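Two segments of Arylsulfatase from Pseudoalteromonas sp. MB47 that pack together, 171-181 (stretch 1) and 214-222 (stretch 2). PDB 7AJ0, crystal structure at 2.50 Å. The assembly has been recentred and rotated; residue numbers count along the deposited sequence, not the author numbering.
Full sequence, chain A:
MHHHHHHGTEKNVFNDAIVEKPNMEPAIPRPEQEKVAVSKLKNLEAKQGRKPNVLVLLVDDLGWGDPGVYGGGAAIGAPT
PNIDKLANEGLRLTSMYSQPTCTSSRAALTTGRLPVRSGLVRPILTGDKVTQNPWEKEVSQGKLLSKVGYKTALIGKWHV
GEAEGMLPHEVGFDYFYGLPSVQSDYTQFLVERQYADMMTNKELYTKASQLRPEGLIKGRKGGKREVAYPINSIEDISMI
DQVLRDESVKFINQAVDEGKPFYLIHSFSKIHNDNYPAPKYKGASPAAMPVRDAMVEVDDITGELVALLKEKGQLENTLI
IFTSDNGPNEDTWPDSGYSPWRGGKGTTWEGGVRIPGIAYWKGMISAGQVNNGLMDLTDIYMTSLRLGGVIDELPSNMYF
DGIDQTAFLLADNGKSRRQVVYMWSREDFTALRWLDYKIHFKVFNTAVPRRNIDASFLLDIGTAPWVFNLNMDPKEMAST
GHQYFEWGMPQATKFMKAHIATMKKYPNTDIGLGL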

# COMPACT_ATOMS: atom_id res chain seq x y z
N VAL A 171 -9.37 -47.50 -9.16
CA VAL A 171 -10.60 -46.72 -9.23
C VAL A 171 -11.20 -46.74 -10.64
O VAL A 171 -12.04 -45.91 -10.97
CB VAL A 171 -10.36 -45.27 -8.77
CG1 VAL A 171 -9.62 -45.24 -7.44
CG2 VAL A 171 -9.59 -44.49 -9.83
N GLY A 172 -10.79 -47.69 -11.48
CA GLY A 172 -11.40 -47.85 -12.78
C GLY A 172 -10.43 -48.06 -13.93
O GLY A 172 -10.71 -48.83 -14.85
N PHE A 173 -9.29 -47.37 -13.90
CA PHE A 173 -8.34 -47.46 -15.00
C PHE A 173 -7.70 -48.84 -15.05
O PHE A 173 -7.45 -49.46 -14.01
CB PHE A 173 -7.26 -46.39 -14.86
CG PHE A 173 -7.77 -44.98 -15.02
CD1 PHE A 173 -8.26 -44.28 -13.92
CD2 PHE A 173 -7.76 -44.36 -16.25
CE1 PHE A 173 -8.72 -42.99 -14.06
CE2 PHE A 173 -8.22 -43.06 -16.40
CZ PHE A 173 -8.70 -42.38 -15.30
N ASP A 174 -7.44 -49.32 -16.27
CA ASP A 174 -6.81 -50.62 -16.43
C ASP A 174 -5.34 -50.59 -16.01
O ASP A 174 -4.81 -51.60 -15.53
CB ASP A 174 -6.91 -51.10 -17.88
CG ASP A 174 -8.34 -51.34 -18.31
OD1 ASP A 174 -9.10 -51.99 -17.56
OD2 ASP A 174 -8.71 -50.88 -19.41
N TYR A 175 -4.67 -49.45 -16.20
CA TYR A 175 -3.23 -49.37 -15.99
C TYR A 175 -2.87 -48.03 -15.39
O TYR A 175 -3.36 -46.99 -15.84
CB TYR A 175 -2.49 -49.57 -17.32
CG TYR A 175 -0.99 -49.65 -17.20
CD1 TYR A 175 -0.39 -50.65 -16.45
CD2 TYR A 175 -0.17 -48.73 -17.84
CE1 TYR A 175 0.98 -50.73 -16.33
CE2 TYR A 175 1.21 -48.80 -17.73
CZ TYR A 175 1.78 -49.81 -16.98
OH TYR A 175 3.14 -49.89 -16.86
N PHE A 176 -2.02 -48.05 -14.36
CA PHE A 176 -1.45 -46.85 -13.79
C PHE A 176 0.07 -46.97 -13.77
O PHE A 176 0.62 -48.04 -13.49
CB PHE A 176 -1.94 -46.57 -12.37
CG PHE A 176 -1.17 -45.48 -11.67
CD1 PHE A 176 -1.12 -44.20 -12.20
CD2 PHE A 176 -0.50 -45.74 -10.49
CE1 PHE A 176 -0.42 -43.20 -11.56
CE2 PHE A 176 0.21 -44.74 -9.84
CZ PHE A 176 0.24 -43.47 -10.38
N TYR A 177 0.74 -45.86 -14.07
CA TYR A 177 2.20 -45.80 -13.97
C TYR A 177 2.57 -44.34 -13.77
O TYR A 177 2.46 -43.54 -14.70
CB TYR A 177 2.86 -46.37 -15.22
CG TYR A 177 4.37 -46.48 -15.11
CD1 TYR A 177 5.17 -45.35 -15.09
CD2 TYR A 177 4.98 -47.72 -15.03
CE1 TYR A 177 6.54 -45.45 -14.98
CE2 TYR A 177 6.36 -47.83 -14.92
CZ TYR A 177 7.13 -46.69 -14.90
OH TYR A 177 8.50 -46.78 -14.79
N GLY A 178 3.01 -43.99 -12.57
CA GLY A 178 3.47 -42.62 -12.35
C GLY A 178 3.55 -42.28 -10.88
O GLY A 178 3.78 -43.15 -10.04
N LEU A 179 3.36 -40.99 -10.59
CA LEU A 179 3.57 -40.46 -9.26
C LEU A 179 2.28 -40.52 -8.46
O LEU A 179 1.29 -39.88 -8.85
CB LEU A 179 4.05 -39.02 -9.32
CG LEU A 179 5.30 -38.68 -10.14
CD1 LEU A 179 5.03 -38.72 -11.63
CD2 LEU A 179 5.82 -37.30 -9.72
N PRO A 180 2.22 -41.26 -7.35
CA PRO A 180 1.06 -41.13 -6.46
C PRO A 180 0.83 -39.70 -5.98
O PRO A 180 -0.32 -39.26 -5.89
CB PRO A 180 1.40 -42.08 -5.30
CG PRO A 180 2.29 -43.10 -5.91
CD PRO A 180 3.10 -42.38 -6.95
N SER A 181 1.89 -38.97 -5.67
CA SER A 181 1.78 -37.62 -5.11
C SER A 181 2.20 -36.60 -6.20
O SER A 181 1.45 -36.40 -7.13
CB SER A 181 2.62 -37.51 -3.84
OG SER A 181 3.99 -37.68 -4.09
N GLU A 214 9.02 -43.62 -2.62
CA GLU A 214 10.10 -44.47 -3.09
C GLU A 214 10.38 -44.29 -4.58
O GLU A 214 11.52 -44.48 -5.01
CB GLU A 214 9.77 -45.94 -2.79
CG GLU A 214 9.84 -46.28 -1.31
CD GLU A 214 9.52 -47.74 -1.03
OE1 GLU A 214 8.77 -48.35 -1.82
OE2 GLU A 214 10.03 -48.27 -0.02
N GLY A 215 9.38 -43.92 -5.36
CA GLY A 215 9.58 -43.73 -6.79
C GLY A 215 8.26 -43.81 -7.53
O GLY A 215 7.19 -43.59 -6.96
N LEU A 216 8.36 -44.12 -8.82
CA LEU A 216 7.17 -44.29 -9.65
C LEU A 216 6.52 -45.63 -9.36
O LEU A 216 7.21 -46.66 -9.27
CB LEU A 216 7.53 -44.17 -11.13
CG LEU A 216 8.22 -42.87 -11.51
CD1 LEU A 216 8.48 -42.79 -13.01
CD2 LEU A 216 7.39 -41.67 -11.06
N ILE A 217 5.20 -45.63 -9.21
CA ILE A 217 4.44 -46.81 -8.85
C ILE A 217 3.72 -47.34 -10.08
O ILE A 217 3.14 -46.56 -10.86
CB ILE A 217 3.44 -46.50 -7.72
CG1 ILE A 217 4.19 -46.02 -6.47
CG2 ILE A 217 2.60 -47.73 -7.39
CD1 ILE A 217 5.23 -46.99 -5.96
N LYS A 218 3.76 -48.65 -10.26
CA LYS A 218 3.14 -49.34 -11.39
C LYS A 218 2.03 -50.23 -10.88
O LYS A 218 2.22 -50.94 -9.88
CB LYS A 218 4.20 -50.15 -12.14
CG LYS A 218 3.70 -50.97 -13.32
CD LYS A 218 4.77 -51.98 -13.70
CE LYS A 218 4.92 -52.13 -15.20
NZ LYS A 218 6.14 -52.93 -15.54
N GLY A 219 0.88 -50.19 -11.54
CA GLY A 219 -0.26 -50.97 -11.10
C GLY A 219 -1.23 -51.32 -12.21
O GLY A 219 -1.52 -50.50 -13.08
N ARG A 220 -1.73 -52.56 -12.18
CA ARG A 220 -2.74 -53.02 -13.12
C ARG A 220 -4.03 -53.33 -12.36
O ARG A 220 -4.00 -53.75 -11.20
CB ARG A 220 -2.28 -54.27 -13.87
CG ARG A 220 -0.97 -54.10 -14.61
CD ARG A 220 -0.68 -55.28 -15.52
NE ARG A 220 0.55 -55.08 -16.27
CZ ARG A 220 0.67 -54.30 -17.34
NH1 ARG A 220 -0.38 -53.63 -17.79
NH2 ARG A 220 1.84 -54.18 -17.95
N LYS A 221 -5.15 -53.11 -13.03
CA LYS A 221 -6.45 -53.46 -12.47
C LYS A 221 -6.43 -54.91 -12.00
O LYS A 221 -6.12 -55.82 -12.78
CB LYS A 221 -7.54 -53.25 -13.52
CG LYS A 221 -8.94 -53.54 -13.03
CD LYS A 221 -9.98 -53.22 -14.10
CE LYS A 221 -10.19 -51.71 -14.25
NZ LYS A 221 -11.11 -51.39 -15.38
N GLY A 222 -6.75 -55.12 -10.72
CA GLY A 222 -6.76 -56.44 -10.14
C GLY A 222 -5.45 -56.90 -9.55
O GLY A 222 -5.40 -57.99 -8.97

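The apolar centre of this contact gathers around Leu216 and Ile217, neighbours in a strand whose side chains go to different places. Leu216, its CA-to-CB bond pointing toward the other stretch, spreads its two methyls between two partners: Leu216 CD1 lies 3.8 Å from Tyr177 CE1, and Leu216 CD2 lies 3.8 Å from Leu179 CG. A leucine, with a fork of two methyls, suits a site with two apolar surfaces to meet. Ile217 has Phe176 on its face of the sheet, with Phe176 CE2 4.2 Å from Ile217 CB, and it also meets the ring of Pro180, where Pro180 CG comes within 3.5 Å of Ile217 CG1. Phe176 and Tyr177 both use the t rotamer at chi1, yet strand alternation sends their rings to different faces, so consecutive aromatics serve both layers.

Between these two layers runs an antiparallel ladder. Phe176 and Gly219 exchange two hydrogen bonds, Phe176 N to Gly219 O at 2.8 Å and Gly219 N to Phe176 O at 2.9 Å. Gly178 and Ile217 repeat the pattern, with Gly178 N to Ile217 O at 3.1 Å and Ile217 N to Gly178 O at 3.0 Å. Between these pairs, Tyr177 CA approaches Ile217 O at 3.3 Å, a CA-H...O contact typical of a non-hydrogen-bonded pair. Gly178 sits where the chain turns a corner, and its backbone angles by themselves call for glycine: a CB would jam against the preceding carbonyl oxygen. Gly219 has ordinary strand angles and simply leaves its place opposite Phe176 without a side chain.

Farther out, on the face of Tyr175 and Tyr177, Lys218 covers the rings with its aliphatic chain, and Arg220 meets Tyr175 chiefly with its guanidinium. Lys218 CB is 3.9 Å from Tyr177 CD2, while Lys218 CE reaches 3.3 Å from Tyr175 OH. Arg220 bends back so that Tyr175 CE1 lies over one face of its guanidinium, and Arg220 NH1 comes 3.3 Å from Tyr175 CD1. A flat cation can thus cover a buried tyrosine while its residue remains exposed.

The polar edge belongs to Lys221. Its backbone extends the ladder, with Lys221 N donating to Asp174 O at 2.9 Å. Its CA-to-CB bond points toward stretch 1, and Lys221 NZ reaches Asp174 OD1 in a salt bridge at 3.0 Å and donates to Gly172 O at 2.6 Å. Asp174 starts away from the partner, but its carboxylate comes nearer; OD2 is satisfied elsewhere in the structure. The whole contact buries 734 Å², summed over both sides.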